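Local coordinates for protein type III effector NopAA (Sinorhizobium fredii USDA 257, PDB 6SDU) that hydrolyses xyloglucan, acting as a secreted xyloglucanase of glycosyl hydrolase family 12 that the symbiotic bacterium delivers by its type III secretion system, at residues W20-S28 with W36-R44; N154-F165 with V175-K183. All blocks are in the same frame, centred on the assembly; numbering follows the deposited sequence.

Contact 1 (W20-S28 with W36-R44); sequences WSSHAPYGS and WNNDVWGPR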
loop_
_atom_site.group_PDB
_atom_site.type_symbol
_atom_site.label_atom_id
_atom_site.label_comp_id
_atom_site.label_asym_id
_atom_site.label_seq_id
_atom_site.Cartn_x
_atom_site.Cartn_y
_atom_site.Cartn_z
ATOM N N TRP A 20 -11.655 10.798 -15.106
ATOM C CA TRP A 20 -12.370 11.047 -13.869
ATOM C C TRP A 20 -11.446 11.789 -12.920
ATOM O O TRP A 20 -10.217 11.636 -12.993
ATOM C CB TRP A 20 -12.854 9.741 -13.240
ATOM C CG TRP A 20 -13.455 9.899 -11.900
ATOM C CD1 TRP A 20 -14.741 10.270 -11.609
ATOM C CD2 TRP A 20 -12.807 9.664 -10.649
ATOM N NE1 TRP A 20 -14.938 10.262 -10.241
ATOM C CE2 TRP A 20 -13.764 9.886 -9.632
ATOM C CE3 TRP A 20 -11.523 9.233 -10.290
ATOM C CZ2 TRP A 20 -13.466 9.729 -8.286
ATOM C CZ3 TRP A 20 -11.226 9.066 -8.972
ATOM C CH2 TRP A 20 -12.191 9.320 -7.973
ATOM N N SER A 21 -12.039 12.641 -12.095
ATOM C CA SER A 21 -11.346 13.388 -11.065
ATOM C C SER A 21 -12.329 13.640 -9.926
ATOM O O SER A 21 -13.523 13.827 -10.166
ATOM C CB SER A 21 -10.819 14.732 -11.598
ATOM O OG SER A 21 -9.866 15.273 -10.705
ATOM N N SER A 22 -11.816 13.716 -8.697
ATOM C CA SER A 22 -12.638 14.067 -7.540
ATOM C C SER A 22 -11.781 14.681 -6.440
ATOM O O SER A 22 -10.626 14.291 -6.241
ATOM C CB SER A 22 -13.397 12.859 -6.974
ATOM O OG SER A 22 -14.072 13.205 -5.777
ATOM N N HIS A 23 -12.331 15.681 -5.765
ATOM C CA HIS A 23 -11.734 16.164 -4.530
ATOM C C HIS A 23 -12.586 15.814 -3.316
ATOM O O HIS A 23 -12.225 16.175 -2.192
ATOM C CB HIS A 23 -11.474 17.674 -4.605
ATOM C CG HIS A 23 -12.675 18.480 -4.976
ATOM N ND1 HIS A 23 -13.720 18.694 -4.104
ATOM C CD2 HIS A 23 -13.001 19.121 -6.124
ATOM C CE1 HIS A 23 -14.644 19.427 -4.697
ATOM N NE2 HIS A 23 -14.233 19.699 -5.924
ATOM N N ALA A 24 -13.690 15.109 -3.516
ATOM C CA ALA A 24 -14.571 14.715 -2.423
ATOM C C ALA A 24 -13.978 13.557 -1.629
ATOM O O ALA A 24 -13.435 12.611 -2.223
ATOM C CB ALA A 24 -15.946 14.312 -2.954
ATOM N N PRO A 25 -14.021 13.616 -0.301
ATOM C CA PRO A 25 -13.597 12.464 0.499
ATOM C C PRO A 25 -14.424 11.249 0.101
ATOM O O PRO A 25 -15.640 11.343 -0.068
ATOM C CB PRO A 25 -13.889 12.903 1.939
ATOM C CG PRO A 25 -14.038 14.380 1.876
ATOM C CD PRO A 25 -14.549 14.711 0.532
ATOM N N TYR A 26 -13.740 10.122 -0.095
ATOM C CA TYR A 26 -14.279 8.812 -0.467
ATOM C C TYR A 26 -14.926 8.788 -1.851
ATOM O O TYR A 26 -15.675 7.846 -2.156
ATOM C CB TYR A 26 -15.250 8.274 0.593
ATOM C CG TYR A 26 -14.517 7.896 1.882
ATOM C CD1 TYR A 26 -13.873 6.657 2.014
ATOM C CD2 TYR A 26 -14.421 8.809 2.946
ATOM C CE1 TYR A 26 -13.185 6.326 3.186
ATOM C CE2 TYR A 26 -13.748 8.486 4.109
ATOM C CZ TYR A 26 -13.127 7.244 4.222
ATOM O OH TYR A 26 -12.460 6.928 5.383
ATOM N N GLY A 27 -14.652 9.786 -2.694
ATOM C CA GLY A 27 -15.086 9.719 -4.081
ATOM C C GLY A 27 -14.469 8.510 -4.769
ATOM O O GLY A 27 -13.343 8.119 -4.469
ATOM N N SER A 28 -15.255 7.840 -5.613
ATOM C CA SER A 28 -14.768 6.632 -6.259
ATOM C C SER A 28 -15.237 6.563 -7.709
ATOM O O SER A 28 -16.211 7.198 -8.113
ATOM C CB SER A 28 -15.180 5.381 -5.497
ATOM O OG SER A 28 -16.560 5.464 -5.229
ATOM N N TRP A 36 -10.820 3.384 -8.326
ATOM C CA TRP A 36 -10.003 4.406 -7.676
ATOM C C TRP A 36 -10.807 5.028 -6.544
ATOM O O TRP A 36 -11.988 5.340 -6.728
ATOM C CB TRP A 36 -9.564 5.473 -8.679
ATOM C CG TRP A 36 -8.614 4.960 -9.756
ATOM C CD1 TRP A 36 -7.239 5.051 -9.763
ATOM C CD2 TRP A 36 -8.974 4.301 -10.980
ATOM N NE1 TRP A 36 -6.732 4.474 -10.909
ATOM C CE2 TRP A 36 -7.771 4.016 -11.676
ATOM C CE3 TRP A 36 -10.196 3.927 -11.559
ATOM C CZ2 TRP A 36 -7.756 3.358 -12.914
ATOM C CZ3 TRP A 36 -10.183 3.288 -12.792
ATOM C CH2 TRP A 36 -8.966 3.003 -13.454
ATOM N N ASN A 37 -10.171 5.207 -5.379
ATOM C CA ASN A 37 -10.845 5.684 -4.172
ATOM C C ASN A 37 -10.063 6.817 -3.516
ATOM O O ASN A 37 -8.900 6.636 -3.143
ATOM C CB ASN A 37 -11.030 4.526 -3.193
ATOM C CG ASN A 37 -11.804 3.382 -3.811
ATOM O OD1 ASN A 37 -13.036 3.361 -3.740
ATOM N ND2 ASN A 37 -11.093 2.437 -4.451
ATOM N N ASN A 38 -10.714 7.978 -3.375
ATOM C CA ASN A 38 -10.159 9.172 -2.714
ATOM C C ASN A 38 -10.380 9.116 -1.201
ATOM O O ASN A 38 -11.064 9.958 -0.618
ATOM C CB ASN A 38 -10.785 10.432 -3.299
ATOM C CG ASN A 38 -9.943 11.659 -3.053
ATOM O OD1 ASN A 38 -8.726 11.564 -2.971
ATOM N ND2 ASN A 38 -10.585 12.814 -2.907
ATOM N N ASP A 39 -9.767 8.125 -0.555
ATOM C CA ASP A 39 -10.021 7.874 0.868
ATOM C C ASP A 39 -9.279 8.865 1.761
ATOM O O ASP A 39 -8.041 8.878 1.765
ATOM C CB ASP A 39 -9.628 6.449 1.237
ATOM C CG ASP A 39 -10.559 5.428 0.654
ATOM O OD1 ASP A 39 -11.399 5.807 -0.203
ATOM O OD2 ASP A 39 -10.463 4.249 1.079
ATOM N N VAL A 40 -10.041 9.727 2.463
ATOM C CA VAL A 40 -9.536 10.713 3.422
ATOM C C VAL A 40 -10.510 10.773 4.589
ATOM O O VAL A 40 -11.714 10.972 4.377
ATOM C CB VAL A 40 -9.390 12.137 2.847
ATOM C CG1 VAL A 40 -8.467 12.961 3.726
ATOM C CG2 VAL A 40 -8.921 12.117 1.437
ATOM N N TRP A 41 -10.010 10.569 5.810
ATOM C CA TRP A 41 -10.861 10.551 7.001
ATOM C C TRP A 41 -10.284 11.383 8.147
ATOM O O TRP A 41 -9.249 12.040 7.982
ATOM C CB TRP A 41 -11.054 9.117 7.466
ATOM C CG TRP A 41 -9.749 8.490 7.762
ATOM C CD1 TRP A 41 -9.060 8.553 8.938
ATOM C CD2 TRP A 41 -8.934 7.745 6.856
ATOM N NE1 TRP A 41 -7.881 7.858 8.828
ATOM C CE2 TRP A 41 -7.779 7.347 7.562
ATOM C CE3 TRP A 41 -9.081 7.350 5.526
ATOM C CZ2 TRP A 41 -6.769 6.581 6.983
ATOM C CZ3 TRP A 41 -8.067 6.589 4.947
ATOM C CH2 TRP A 41 -6.923 6.226 5.674
ATOM N N GLY A 42 -10.913 11.345 9.328
ATOM C CA GLY A 42 -10.284 11.973 10.468
ATOM C C GLY A 42 -10.860 13.308 10.897
ATOM O O GLY A 42 -11.867 13.788 10.365
ATOM N N PRO A 43 -10.222 13.922 11.915
ATOM C CA PRO A 43 -10.738 15.175 12.495
ATOM C C PRO A 43 -10.775 16.373 11.550
ATOM O O PRO A 43 -11.856 16.930 11.311
ATOM C CB PRO A 43 -9.781 15.424 13.673
ATOM C CG PRO A 43 -8.571 14.563 13.408
ATOM C CD PRO A 43 -9.086 13.376 12.676
ATOM N N ARG A 44 -9.631 16.810 11.027
ATOM C CA ARG A 44 -9.609 17.914 10.068
ATOM C C ARG A 44 -8.735 17.516 8.896
ATOM O O ARG A 44 -7.541 17.866 8.841
ATOM C CB ARG A 44 -9.145 19.225 10.707
ATOM C CG ARG A 44 -9.735 20.474 10.021
ATOM C CD ARG A 44 -11.241 20.286 9.713
ATOM N NE ARG A 44 -12.160 20.395 10.855
ATOM C CZ ARG A 44 -12.367 21.504 11.568
ATOM N NH1 ARG A 44 -11.691 22.608 11.286
ATOM N NH2 ARG A 44 -13.245 21.510 12.571
#
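The ring of Tyr-26, itself exposed, lies with one face over the backbone of Asp-39 and Val-40, whose CA and N respectively sit toward its rim. The side chains of Asp-39 and Tyr-26 cross at about a right angle, with the carboxylate and ring planes 41° apart and Asp-39 OD1 3.4 Å from Tyr-26 CD1. Tyr-26 OH reaches Trp-41, 3.3 Å from CB and close to CE3. Trp-20 meets Trp-36 obliquely: CZ3 of Trp-20 is 4.0 Å from CB of Trp-36, and the side chains slide past each other in opposite directions. Trp-20 also stacks on Phe-29.

Asn-38 CG is anti to the backbone N (chi1 -159°), which carries the amide toward the type II turn Ala-24 to Gly-27. There Asn-38 ND2 donates to Ala-24 O at 2.9 Å, from well above the carbonyl plane. Gly-27 N closes the turn on the same oxygen from the opposite face. Asn-38 OD1 accepts from Gln-48. Asn-38 N gives a nearly straight bond to Gly-27 O (2.9 Å, 178°), and Asn-38 O accepts from Tyr-26 N at 2.7 Å. Ser-28 and Asn-37 form an antiparallel non-hydrogen-bonded pair.

The contact bridges the two sheets of the beta sandwich of this glycosyl hydrolase family 12 domain, and Trp-41 touches Ile-70 of the sugar pocket. Four bonded atoms fix the Asn-38 amide and pin the turn to strand 34-40, while Gln-48 ties Asn-38 to strand 48-54. The hydrogen bonds centre on Asn-38; aromatic side chains supply much of the packing.

Contact 2 (N154-F165 with V175-K183); sequences NVNVGGATWNVF and VISLLRTSK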
loop_
_atom_site.group_PDB
_atom_site.type_symbol
_atom_site.label_atom_id
_atom_site.label_comp_id
_atom_site.label_asym_id
_atom_site.label_seq_id
_atom_site.Cartn_x
_atom_site.Cartn_y
_atom_site.Cartn_z
ATOM N N ASN A 154 15.759 -9.023 6.037
ATOM C CA ASN A 154 16.411 -9.283 4.740
ATOM C C ASN A 154 15.851 -10.519 4.043
ATOM O O ASN A 154 16.576 -11.346 3.490
ATOM C CB ASN A 154 17.928 -9.376 4.902
ATOM C CG ASN A 154 18.506 -8.133 5.542
ATOM O OD1 ASN A 154 18.365 -7.026 5.009
ATOM N ND2 ASN A 154 19.131 -8.297 6.700
ATOM N N VAL A 155 14.532 -10.601 4.006
ATOM C CA VAL A 155 13.871 -11.717 3.352
ATOM C C VAL A 155 13.846 -11.446 1.857
ATOM O O VAL A 155 13.391 -10.388 1.412
ATOM C CB VAL A 155 12.455 -11.908 3.906
ATOM C CG1 VAL A 155 11.753 -13.057 3.185
ATOM C CG2 VAL A 155 12.519 -12.139 5.404
ATOM N N ASN A 156 14.349 -12.392 1.071
ATOM C CA ASN A 156 14.340 -12.267 -0.379
ATOM C C ASN A 156 13.181 -13.101 -0.900
ATOM O O ASN A 156 13.230 -14.331 -0.853
ATOM C CB ASN A 156 15.662 -12.698 -1.003
ATOM C CG ASN A 156 15.776 -12.251 -2.443
ATOM O OD1 ASN A 156 15.088 -12.769 -3.323
ATOM N ND2 ASN A 156 16.618 -11.258 -2.687
ATOM N N VAL A 157 12.118 -12.425 -1.345
ATOM C CA VAL A 157 10.923 -13.081 -1.865
ATOM C C VAL A 157 10.293 -12.179 -2.918
ATOM O O VAL A 157 10.456 -10.955 -2.892
ATOM C CB VAL A 157 9.912 -13.405 -0.738
ATOM C CG1 VAL A 157 9.238 -12.138 -0.239
ATOM C CG2 VAL A 157 8.885 -14.411 -1.210
ATOM N N GLY A 158 9.593 -12.801 -3.866
ATOM C CA GLY A 158 8.817 -12.083 -4.866
ATOM C C GLY A 158 9.534 -11.000 -5.652
ATOM O O GLY A 158 8.910 -10.022 -6.093
ATOM N N GLY A 159 10.836 -11.188 -5.868
ATOM C CA GLY A 159 11.631 -10.292 -6.681
ATOM C C GLY A 159 12.336 -9.165 -5.966
ATOM O O GLY A 159 12.795 -8.229 -6.641
ATOM N N ALA A 160 12.422 -9.204 -4.633
ATOM C CA ALA A 160 13.067 -8.128 -3.891
ATOM C C ALA A 160 13.421 -8.623 -2.497
ATOM O O ALA A 160 13.052 -9.726 -2.101
ATOM C CB ALA A 160 12.181 -6.880 -3.820
ATOM N N THR A 161 14.174 -7.798 -1.772
ATOM C CA THR A 161 14.526 -8.066 -0.383
ATOM C C THR A 161 13.720 -7.151 0.524
ATOM O O THR A 161 13.592 -5.953 0.246
ATOM C CB THR A 161 16.022 -7.878 -0.149
ATOM O OG1 THR A 161 16.741 -8.777 -1.007
ATOM C CG2 THR A 161 16.380 -8.163 1.307
ATOM N N TRP A 162 13.175 -7.712 1.599
ATOM C CA TRP A 162 12.246 -6.991 2.446
ATOM C C TRP A 162 12.565 -7.237 3.907
ATOM O O TRP A 162 13.193 -8.233 4.263
ATOM C CB TRP A 162 10.791 -7.418 2.202
ATOM C CG TRP A 162 10.338 -7.549 0.779
ATOM C CD1 TRP A 162 10.502 -8.623 -0.025
ATOM C CD2 TRP A 162 9.571 -6.597 0.018
ATOM N NE1 TRP A 162 9.914 -8.404 -1.249
ATOM C CE2 TRP A 162 9.340 -7.165 -1.250
ATOM C CE3 TRP A 162 9.077 -5.317 0.280
ATOM C CZ2 TRP A 162 8.631 -6.503 -2.250
ATOM C CZ3 TRP A 162 8.370 -4.655 -0.723
ATOM C CH2 TRP A 162 8.161 -5.248 -1.968
ATOM N N ASN A 163 12.100 -6.312 4.747
ATOM C CA ASN A 163 11.987 -6.497 6.191
ATOM C C ASN A 163 10.509 -6.683 6.521
ATOM O O ASN A 163 9.661 -5.960 5.978
ATOM C CB ASN A 163 12.554 -5.301 6.954
ATOM C CG ASN A 163 14.066 -5.291 6.978
ATOM O OD1 ASN A 163 14.701 -6.338 6.825
ATOM N ND2 ASN A 163 14.656 -4.104 7.173
ATOM N N VAL A 164 10.199 -7.694 7.349
ATOM C CA VAL A 164 8.831 -8.117 7.633
ATOM C C VAL A 164 8.430 -7.702 9.042
ATOM O O VAL A 164 9.181 -7.913 10.005
ATOM C CB VAL A 164 8.679 -9.635 7.435
ATOM C CG1 VAL A 164 7.216 -10.076 7.639
ATOM C CG2 VAL A 164 9.144 -9.985 6.042
ATOM N N PHE A 165 7.226 -7.130 9.161
ATOM C CA PHE A 165 6.690 -6.651 10.424
ATOM C C PHE A 165 5.316 -7.263 10.667
ATOM O O PHE A 165 4.584 -7.572 9.718
ATOM C CB PHE A 165 6.591 -5.135 10.428
ATOM C CG PHE A 165 7.894 -4.457 10.269
ATOM C CD1 PHE A 165 8.449 -4.281 9.014
ATOM C CD2 PHE A 165 8.579 -3.985 11.391
ATOM C CE1 PHE A 165 9.681 -3.652 8.873
ATOM C CE2 PHE A 165 9.802 -3.350 11.261
ATOM C CZ PHE A 165 10.355 -3.176 10.003
ATOM N N VAL A 175 -2.076 -7.773 10.401
ATOM C CA VAL A 175 -1.382 -6.973 9.388
ATOM C C VAL A 175 0.066 -7.445 9.285
ATOM O O VAL A 175 0.822 -7.369 10.261
ATOM C CB VAL A 175 -1.423 -5.468 9.712
ATOM C CG1 VAL A 175 -0.827 -4.634 8.548
ATOM C CG2 VAL A 175 -2.817 -5.031 10.032
ATOM N N ILE A 176 0.453 -7.909 8.101
ATOM C CA ILE A 176 1.829 -8.288 7.797
ATOM C C ILE A 176 2.344 -7.255 6.794
ATOM O O ILE A 176 1.762 -7.096 5.710
ATOM C CB ILE A 176 1.915 -9.713 7.216
ATOM C CG1 ILE A 176 1.200 -10.736 8.100
ATOM C CG2 ILE A 176 3.367 -10.139 7.036
ATOM C CD1 ILE A 176 1.921 -10.995 9.400
ATOM N N SER A 177 3.422 -6.549 7.146
ATOM C CA SER A 177 3.976 -5.484 6.311
ATOM C C SER A 177 5.398 -5.815 5.873
ATOM O O SER A 177 6.243 -6.160 6.705
ATOM C CB SER A 177 3.988 -4.153 7.056
ATOM O OG SER A 177 2.710 -3.846 7.554
ATOM N N LEU A 178 5.670 -5.683 4.581
ATOM C CA LEU A 178 7.011 -5.867 4.043
ATOM C C LEU A 178 7.521 -4.511 3.564
ATOM O O LEU A 178 6.885 -3.876 2.717
ATOM C CB LEU A 178 7.019 -6.886 2.903
ATOM C CG LEU A 178 6.952 -8.348 3.358
ATOM C CD1 LEU A 178 5.597 -8.696 3.913
ATOM C CD2 LEU A 178 7.316 -9.287 2.191
ATOM N N LEU A 179 8.656 -4.073 4.103
ATOM C CA LEU A 179 9.282 -2.810 3.723
ATOM C C LEU A 179 10.490 -3.155 2.866
ATOM O O LEU A 179 11.361 -3.904 3.308
ATOM C CB LEU A 179 9.715 -2.000 4.955
ATOM C CG LEU A 179 8.695 -1.063 5.601
ATOM C CD1 LEU A 179 7.442 -1.794 6.027
ATOM C CD2 LEU A 179 9.335 -0.328 6.804
ATOM N N ARG A 180 10.532 -2.640 1.638
ATOM C CA ARG A 180 11.664 -2.935 0.769
ATOM C C ARG A 180 12.944 -2.381 1.380
ATOM O O ARG A 180 13.010 -1.201 1.744
ATOM C CB ARG A 180 11.448 -2.338 -0.618
ATOM C CG ARG A 180 11.187 -3.384 -1.674
ATOM C CD ARG A 180 11.210 -2.796 -3.044
ATOM N NE ARG A 180 12.581 -2.614 -3.476
ATOM C CZ ARG A 180 13.044 -3.011 -4.647
ATOM N NH1 ARG A 180 12.245 -3.614 -5.509
ATOM N NH2 ARG A 180 14.305 -2.794 -4.949
ATOM N N THR A 181 13.970 -3.239 1.479
ATOM C CA THR A 181 15.243 -2.805 2.050
ATOM C C THR A 181 15.912 -1.764 1.173
ATOM O O THR A 181 16.727 -0.981 1.668
ATOM C CB THR A 181 16.176 -3.995 2.284
ATOM O OG1 THR A 181 16.433 -4.674 1.041
ATOM C CG2 THR A 181 15.543 -4.950 3.294
ATOM N N SER A 182 15.663 -1.809 -0.138
ATOM C CA SER A 182 16.066 -0.759 -1.064
ATOM C C SER A 182 14.807 -0.139 -1.673
ATOM O O SER A 182 14.031 -0.828 -2.340
ATOM C CB SER A 182 17.003 -1.307 -2.147
ATOM O OG SER A 182 17.603 -0.244 -2.857
ATOM N N LYS A 183 14.590 1.150 -1.425
ATOM C CA LYS A 183 13.413 1.822 -1.959
ATOM C C LYS A 183 13.539 1.976 -3.468
ATOM O O LYS A 183 14.643 2.117 -4.005
ATOM C CB LYS A 183 13.240 3.194 -1.321
ATOM C CG LYS A 183 13.082 3.178 0.188
ATOM C CD LYS A 183 13.380 4.571 0.768
ATOM C CE LYS A 183 13.179 4.576 2.279
ATOM N NZ LYS A 183 13.154 5.966 2.796
#
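Trp-162 has its CG anti to the carbonyl carbon (chi1 -45°), and this stands the indole between Leu-178 and Arg-180. Arg-180 has an unusual chi1 of -109°, which lays CG over the indole face; the bend at chi3 then turns the guanidinium, whose plane is 74° from the ring. Arg-180 CG sits 3.5 Å from the centroid of the six-membered ring of Trp-162. On the opposite face Leu-178 CD2 makes a second CH-pi contact, 4.0 Å from the centroid of the five-membered ring of Trp-162. Ala-160 CB shares the Arg-180 side of the indole and also lies over one face of the guanidinium. At the indole edge, Trp-162 NE1 donates in its ring plane to Val-157 O at 3.1 Å. Arg-180 NE is anchored on Ser-182 O at 2.6 Å.

The backbones pair as antiparallel strands of a beta hairpin. Asn-163 with Leu-179 and Phe-165 with Ser-177 are hydrogen-bonded pairs. Thr-181 N donates to Thr-161 O at 3.0 Å, and Thr-181 OG1 adds a weak bond to the same oxygen.

On the Trp-162 face, Val-164 CG2 lies beside Leu-178 CG, 3.8 Å away. On the other face Phe-165 CE1 meets Leu-179 CD2, and Asn-163 OD1 takes the backbone N-H of Asn-154 while its ND2 reaches Ser-129 O. Asn-154 and Val-155 form a G1 beta bulge opposite Trp-162, and a type I' turn follows strand 155-157. Helix 191-200 touches Val-157 and Val-164 through Trp-197. Strand 174-180 runs parallel to strand 117-125, where Trp-122 touches Leu-179. Phe-165 touches Pro-137. Trp-122 and Pro-137 line the glucose pocket, so the face carrying Phe-165 and Leu-179 backs onto the binding cleft.

In the fold
Contacts 1 and 2 lie on opposite sides of the chain's centre, with their own centres about 29 Å apart and nearest atoms about 13 Å apart. Both reach the larger sheet of the beta sandwich, but toward different ends of it. Contact 1 also joins that sheet to the smaller one through strand 20-22. It is partly buried, and all three hydrogen bonds across it involve one asparagine. Contact 2 is buried and is built on the hairpin of strands 160-168 and 174-180, with strand 155-157 alongside; it combines backbone pairing, apolar contacts and CH-pi packing. Each comes near bound beta-D-glucopyranose: the side chains of Trp-41 and Ser-177 are each about 6 Å from it.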